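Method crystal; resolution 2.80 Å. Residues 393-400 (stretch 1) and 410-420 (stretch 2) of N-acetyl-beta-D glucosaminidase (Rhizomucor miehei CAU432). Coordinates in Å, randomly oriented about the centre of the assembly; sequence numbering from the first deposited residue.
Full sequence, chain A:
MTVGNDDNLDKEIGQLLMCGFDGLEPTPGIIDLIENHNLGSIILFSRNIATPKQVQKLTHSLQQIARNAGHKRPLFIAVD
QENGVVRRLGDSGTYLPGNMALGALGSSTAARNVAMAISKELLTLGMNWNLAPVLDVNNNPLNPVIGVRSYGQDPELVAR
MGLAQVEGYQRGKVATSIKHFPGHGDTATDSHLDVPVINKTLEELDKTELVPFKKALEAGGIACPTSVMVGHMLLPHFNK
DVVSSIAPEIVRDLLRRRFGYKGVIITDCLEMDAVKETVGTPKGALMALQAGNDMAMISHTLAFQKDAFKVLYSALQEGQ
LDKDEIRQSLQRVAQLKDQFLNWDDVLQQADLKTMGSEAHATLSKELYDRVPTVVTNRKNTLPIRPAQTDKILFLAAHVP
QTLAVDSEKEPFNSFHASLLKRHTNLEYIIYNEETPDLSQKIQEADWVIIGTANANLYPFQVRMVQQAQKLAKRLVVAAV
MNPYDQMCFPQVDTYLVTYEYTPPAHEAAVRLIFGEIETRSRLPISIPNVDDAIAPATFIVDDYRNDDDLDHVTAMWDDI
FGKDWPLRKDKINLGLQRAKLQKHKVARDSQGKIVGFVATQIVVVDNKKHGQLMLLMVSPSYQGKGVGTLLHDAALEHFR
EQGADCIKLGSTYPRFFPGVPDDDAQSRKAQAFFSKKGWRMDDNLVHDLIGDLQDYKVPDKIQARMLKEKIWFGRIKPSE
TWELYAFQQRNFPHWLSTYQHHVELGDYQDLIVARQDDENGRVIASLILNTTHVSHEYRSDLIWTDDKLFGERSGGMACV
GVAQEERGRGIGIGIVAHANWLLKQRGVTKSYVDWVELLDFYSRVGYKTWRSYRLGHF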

ATOM      1  N   LEU A 393      28.783 -26.227  32.388  1.00 51.16           N
ATOM      2  CA  LEU A 393      27.809 -27.312  32.240  1.00 49.04           C
ATOM      3  C   LEU A 393      26.864 -27.028  31.076  1.00 47.68           C
ATOM      4  O   LEU A 393      26.091 -26.071  31.117  1.00 46.58           O
ATOM      5  CB  LEU A 393      26.999 -27.484  33.525  1.00 48.12           C
ATOM      6  CG  LEU A 393      25.975 -28.620  33.525  1.00 48.54           C
ATOM      7  CD1 LEU A 393      26.591 -29.937  33.069  1.00 48.70           C
ATOM      8  CD2 LEU A 393      25.366 -28.766  34.908  1.00 49.54           C
ATOM      9  N   PHE A 394      26.930 -27.859  30.039  1.00 45.75           N
ATOM     10  CA  PHE A 394      26.044 -27.716  28.894  1.00 46.35           C
ATOM     11  C   PHE A 394      24.966 -28.794  28.942  1.00 46.26           C
ATOM     12  O   PHE A 394      25.256 -29.977  28.766  1.00 44.32           O
ATOM     13  CB  PHE A 394      26.836 -27.789  27.580  1.00 46.82           C
ATOM     14  CG  PHE A 394      25.977 -27.756  26.337  1.00 45.21           C
ATOM     15  CD1 PHE A 394      24.954 -26.827  26.199  1.00 44.58           C
ATOM     16  CD2 PHE A 394      26.209 -28.643  25.295  1.00 45.94           C
ATOM     17  CE1 PHE A 394      24.173 -26.790  25.056  1.00 44.71           C
ATOM     18  CE2 PHE A 394      25.433 -28.608  24.143  1.00 46.82           C
ATOM     19  CZ  PHE A 394      24.411 -27.681  24.027  1.00 45.04           C
ATOM     20  N   LEU A 395      23.729 -28.367  29.188  1.00 47.84           N
ATOM     21  CA  LEU A 395      22.572 -29.258  29.224  1.00 47.83           C
ATOM     22  C   LEU A 395      21.756 -29.059  27.957  1.00 49.09           C
ATOM     23  O   LEU A 395      21.318 -27.946  27.678  1.00 49.61           O
ATOM     24  CB  LEU A 395      21.711 -28.953  30.449  1.00 47.18           C
ATOM     25  CG  LEU A 395      22.433 -28.989  31.797  1.00 47.09           C
ATOM     26  CD1 LEU A 395      21.470 -28.690  32.934  1.00 46.53           C
ATOM     27  CD2 LEU A 395      23.109 -30.335  32.008  1.00 48.09           C
ATOM     28  N   ALA A 396      21.563 -30.134  27.193  1.00 50.10           N
ATOM     29  CA  ALA A 396      20.789 -30.095  25.949  1.00 50.66           C
ATOM     30  C   ALA A 396      19.571 -31.002  26.051  1.00 52.39           C
ATOM     31  O   ALA A 396      19.661 -32.094  26.593  1.00 55.42           O
ATOM     32  CB  ALA A 396      21.658 -30.530  24.786  1.00 50.31           C
ATOM     33  N   ALA A 397      18.436 -30.552  25.525  1.00 54.60           N
ATOM     34  CA  ALA A 397      17.201 -31.347  25.531  1.00 55.88           C
ATOM     35  C   ALA A 397      17.254 -32.486  24.512  1.00 56.71           C
ATOM     36  O   ALA A 397      17.920 -32.375  23.486  1.00 56.37           O
ATOM     37  CB  ALA A 397      16.005 -30.453  25.243  1.00 56.03           C
ATOM     38  N   HIS A 398      16.548 -33.578  24.803  1.00 60.05           N
ATOM     39  CA  HIS A 398      16.432 -34.706  23.870  1.00 59.58           C
ATOM     40  C   HIS A 398      15.495 -34.337  22.726  1.00 60.20           C
ATOM     41  O   HIS A 398      14.561 -33.563  22.913  1.00 56.20           O
ATOM     42  CB  HIS A 398      15.912 -35.966  24.580  1.00 57.87           C
ATOM     43  N   VAL A 399      15.671 -34.915  21.566  1.00 67.18           N
ATOM     44  CA  VAL A 399      14.765 -34.609  20.501  1.00 71.21           C
ATOM     45  C   VAL A 399      13.761 -35.743  20.395  1.00 78.98           C
ATOM     46  O   VAL A 399      14.044 -36.858  20.767  1.00 83.55           O
ATOM     47  CB  VAL A 399      15.544 -34.244  19.236  1.00 20.00           C
ATOM     48  CG1 VAL A 399      15.022 -34.923  17.980  1.00 20.00           C
ATOM     49  CG2 VAL A 399      15.550 -32.740  19.080  1.00 20.00           C
ATOM     50  N   PRO A 400      12.571 -35.432  19.918  1.00 85.03           N
ATOM     51  CA  PRO A 400      11.447 -36.359  19.971  1.00 84.42           C
ATOM     52  C   PRO A 400      11.713 -37.596  19.115  1.00 83.54           C
ATOM     53  O   PRO A 400      12.761 -37.688  18.472  1.00 79.12           O
ATOM     54  CB  PRO A 400      10.290 -35.536  19.403  1.00 87.06           C
ATOM     55  CG  PRO A 400      10.942 -34.577  18.466  1.00 89.52           C
ATOM     56  CD  PRO A 400      12.281 -34.258  19.075  1.00 90.00           C
ATOM     57  N   GLU A 410      20.953 -36.617  17.496  1.00 77.65           N
ATOM     58  CA  GLU A 410      21.509 -35.844  18.569  1.00 73.19           C
ATOM     59  C   GLU A 410      21.863 -34.536  17.965  1.00 68.71           C
ATOM     60  O   GLU A 410      22.962 -34.339  17.526  1.00 67.06           O
ATOM     61  CB  GLU A 410      22.728 -36.523  19.117  1.00 74.74           C
ATOM     62  CG  GLU A 410      22.414 -37.586  20.135  1.00 74.70           C
ATOM     63  CD  GLU A 410      23.479 -38.631  20.185  1.00 75.45           C
ATOM     64  OE1 GLU A 410      23.818 -39.165  19.137  1.00 73.26           O
ATOM     65  OE2 GLU A 410      23.994 -38.906  21.266  1.00 78.79           O
ATOM     66  N   PRO A 411      20.821 -33.605  17.949  1.00 65.49           N
ATOM     67  CA  PRO A 411      21.093 -32.443  17.107  1.00 64.15           C
ATOM     68  C   PRO A 411      21.872 -31.373  17.813  1.00 61.02           C
ATOM     69  O   PRO A 411      22.362 -30.457  17.195  1.00 57.60           O
ATOM     70  CB  PRO A 411      19.715 -31.943  16.782  1.00 20.00           C
ATOM     71  CG  PRO A 411      19.020 -32.056  18.052  1.00 20.00           C
ATOM     72  CD  PRO A 411      19.426 -33.373  18.579  1.00 20.00           C
ATOM     73  N   PHE A 412      22.071 -31.555  19.102  1.00 57.41           N
ATOM     74  CA  PHE A 412      22.772 -30.598  19.919  1.00 54.47           C
ATOM     75  C   PHE A 412      24.230 -30.927  20.053  1.00 53.49           C
ATOM     76  O   PHE A 412      24.942 -30.298  20.771  1.00 55.31           O
ATOM     77  CB  PHE A 412      22.195 -30.630  21.288  1.00 20.00           C
ATOM     78  CG  PHE A 412      21.150 -29.634  21.514  1.00 20.00           C
ATOM     79  CD1 PHE A 412      21.465 -28.326  21.678  1.00 20.00           C
ATOM     80  CD2 PHE A 412      19.845 -30.015  21.599  1.00 20.00           C
ATOM     81  CE1 PHE A 412      20.486 -27.402  21.918  1.00 20.00           C
ATOM     82  CE2 PHE A 412      18.858 -29.105  21.845  1.00 20.00           C
ATOM     83  CZ  PHE A 412      19.179 -27.794  22.005  1.00 20.00           C
ATOM     84  N   ASN A 413      24.657 -31.947  19.369  1.00 51.63           N
ATOM     85  CA  ASN A 413      26.075 -32.314  19.308  1.00 51.46           C
ATOM     86  C   ASN A 413      26.943 -31.301  18.584  1.00 52.59           C
ATOM     87  O   ASN A 413      28.108 -31.117  18.943  1.00 54.57           O
ATOM     88  CB  ASN A 413      26.257 -33.653  18.590  1.00 51.18           C
ATOM     89  CG  ASN A 413      25.868 -34.832  19.446  1.00 50.18           C
ATOM     90  OD1 ASN A 413      25.429 -34.681  20.590  1.00 49.43           O
ATOM     91  ND2 ASN A 413      26.029 -36.025  18.892  1.00 48.58           N
ATOM     92  N   SER A 414      26.404 -30.691  17.530  1.00 51.24           N
ATOM     93  CA  SER A 414      27.112 -29.627  16.827  1.00 48.80           C
ATOM     94  C   SER A 414      27.332 -28.446  17.777  1.00 48.27           C
ATOM     95  O   SER A 414      28.405 -27.845  17.800  1.00 48.16           O
ATOM     96  CB  SER A 414      26.344 -29.190  15.578  1.00 49.16           C
ATOM     97  OG  SER A 414      24.978 -28.952  15.865  1.00 50.72           O
ATOM     98  N   PHE A 415      26.317 -28.127  18.573  1.00 46.63           N
ATOM     99  CA  PHE A 415      26.461 -27.129  19.622  1.00 45.79           C
ATOM    100  C   PHE A 415      27.663 -27.523  20.477  1.00 45.89           C
ATOM    101  O   PHE A 415      28.559 -26.715  20.695  1.00 44.79           O
ATOM    102  CB  PHE A 415      25.180 -27.044  20.473  1.00 45.40           C
ATOM    103  CG  PHE A 415      24.927 -25.686  21.087  1.00 44.63           C
ATOM    104  CD1 PHE A 415      25.772 -25.171  22.058  1.00 44.66           C
ATOM    105  CD2 PHE A 415      23.820 -24.941  20.713  1.00 44.67           C
ATOM    106  CE1 PHE A 415      25.526 -23.936  22.633  1.00 44.31           C
ATOM    107  CE2 PHE A 415      23.568 -23.705  21.280  1.00 45.19           C
ATOM    108  CZ  PHE A 415      24.423 -23.201  22.243  1.00 45.69           C
ATOM    109  N   HIS A 416      27.681 -28.778  20.924  1.00 48.35           N
ATOM    110  CA  HIS A 416      28.772 -29.320  21.745  1.00 49.41           C
ATOM    111  C   HIS A 416      30.123 -29.135  21.078  1.00 46.54           C
ATOM    112  O   HIS A 416      31.048 -28.615  21.687  1.00 46.40           O
ATOM    113  CB  HIS A 416      28.540 -30.808  22.043  1.00 53.19           C
ATOM    114  CG  HIS A 416      29.668 -31.465  22.776  1.00 55.85           C
ATOM    115  ND1 HIS A 416      30.075 -31.061  24.031  1.00 56.21           N
ATOM    116  CD2 HIS A 416      30.471 -32.501  22.436  1.00 56.03           C
ATOM    117  CE1 HIS A 416      31.081 -31.816  24.430  1.00 54.99           C
ATOM    118  NE2 HIS A 416      31.340 -32.698  23.482  1.00 56.16           N
ATOM    119  N   ALA A 417      30.222 -29.559  19.824  1.00 46.38           N
ATOM    120  CA  ALA A 417      31.441 -29.374  19.028  1.00 46.62           C
ATOM    121  C   ALA A 417      31.915 -27.923  19.032  1.00 48.33           C
ATOM    122  O   ALA A 417      33.098 -27.642  19.238  1.00 47.08           O
ATOM    123  CB  ALA A 417      31.201 -29.829  17.598  1.00 45.69           C
ATOM    124  N   SER A 418      30.999 -27.014  18.816  1.00 50.50           N
ATOM    125  CA  SER A 418      31.352 -25.637  18.695  1.00 50.99           C
ATOM    126  C   SER A 418      31.772 -25.055  20.001  1.00 51.51           C
ATOM    127  O   SER A 418      32.537 -24.141  20.034  1.00 53.30           O
ATOM    128  CB  SER A 418      30.200 -24.848  18.103  1.00 51.84           C
ATOM    129  OG  SER A 418      30.013 -25.170  16.752  1.00 51.83           O
ATOM    130  N   LEU A 419      31.258 -25.580  21.085  1.00 52.42           N
ATOM    131  CA  LEU A 419      31.657 -25.116  22.397  1.00 54.00           C
ATOM    132  C   LEU A 419      33.071 -25.530  22.704  1.00 53.54           C
ATOM    133  O   LEU A 419      33.808 -24.844  23.355  1.00 53.44           O
ATOM    134  CB  LEU A 419      30.785 -25.773  23.421  1.00 20.00           C
ATOM    135  CG  LEU A 419      29.486 -25.077  23.613  1.00 20.00           C
ATOM    136  CD1 LEU A 419      28.677 -25.891  24.570  1.00 20.00           C
ATOM    137  CD2 LEU A 419      29.806 -23.737  24.195  1.00 20.00           C
ATOM    138  N   LEU A 420      33.408 -26.709  22.253  1.00 51.82           N
ATOM    139  CA  LEU A 420      34.746 -27.302  22.422  1.00 51.00           C
ATOM    140  C   LEU A 420      35.868 -26.472  21.796  1.00 49.31           C
ATOM    141  O   LEU A 420      36.975 -26.427  22.336  1.00 49.60           O
ATOM    142  CB  LEU A 420      34.809 -28.724  21.849  1.00 51.04           C
ATOM    143  CG  LEU A 420      34.268 -29.850  22.724  1.00 51.73           C
ATOM    144  CD1 LEU A 420      34.159 -31.124  21.901  1.00 52.34           C
ATOM    145  CD2 LEU A 420      35.148 -30.059  23.950  1.00 52.00           C
TER

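The strand 393-397 and the helix 413-420 run nearly antiparallel, at 164°, with axes 9.9 Å apart at closest approach. No hydrogen bond crosses between the stretches, so the fit rests on apolar packing, which buries 370 Å² over both sides.

The main bump is F394. Its chi1 of 176° (t) carries the ring into a hollow lined by F412, F415, H416 and L419, and 111 Å² of the residue is covered. L419 CD1 sits over one face of this ring, 4.0 Å from its centroid and 23° off the normal, which fits a CH-pi contact. The F415 ring lies at 22° to the F394 ring, with centroids 4.8 Å apart; the two are slid so that they barely overlap, and F394 CZ comes within 3.5 Å of F415 CD1. At the edge of the F394 ring, CE2 is 3.8 Å from F412 O, an atom already accepting the backbone hydrogen bond from H416 N (3.1 Å).

One step along the same side of the strand, the small A396 leaves room for the F412 ring: A396 CB stands over its face, 3.8 Å from the centroid and 27° off the normal. L393 and L395, alternating with these residues, make no contact. Beyond the strand, V399 CG2 meets P411 CG at 3.7 Å, extending the apolar seam into the loops.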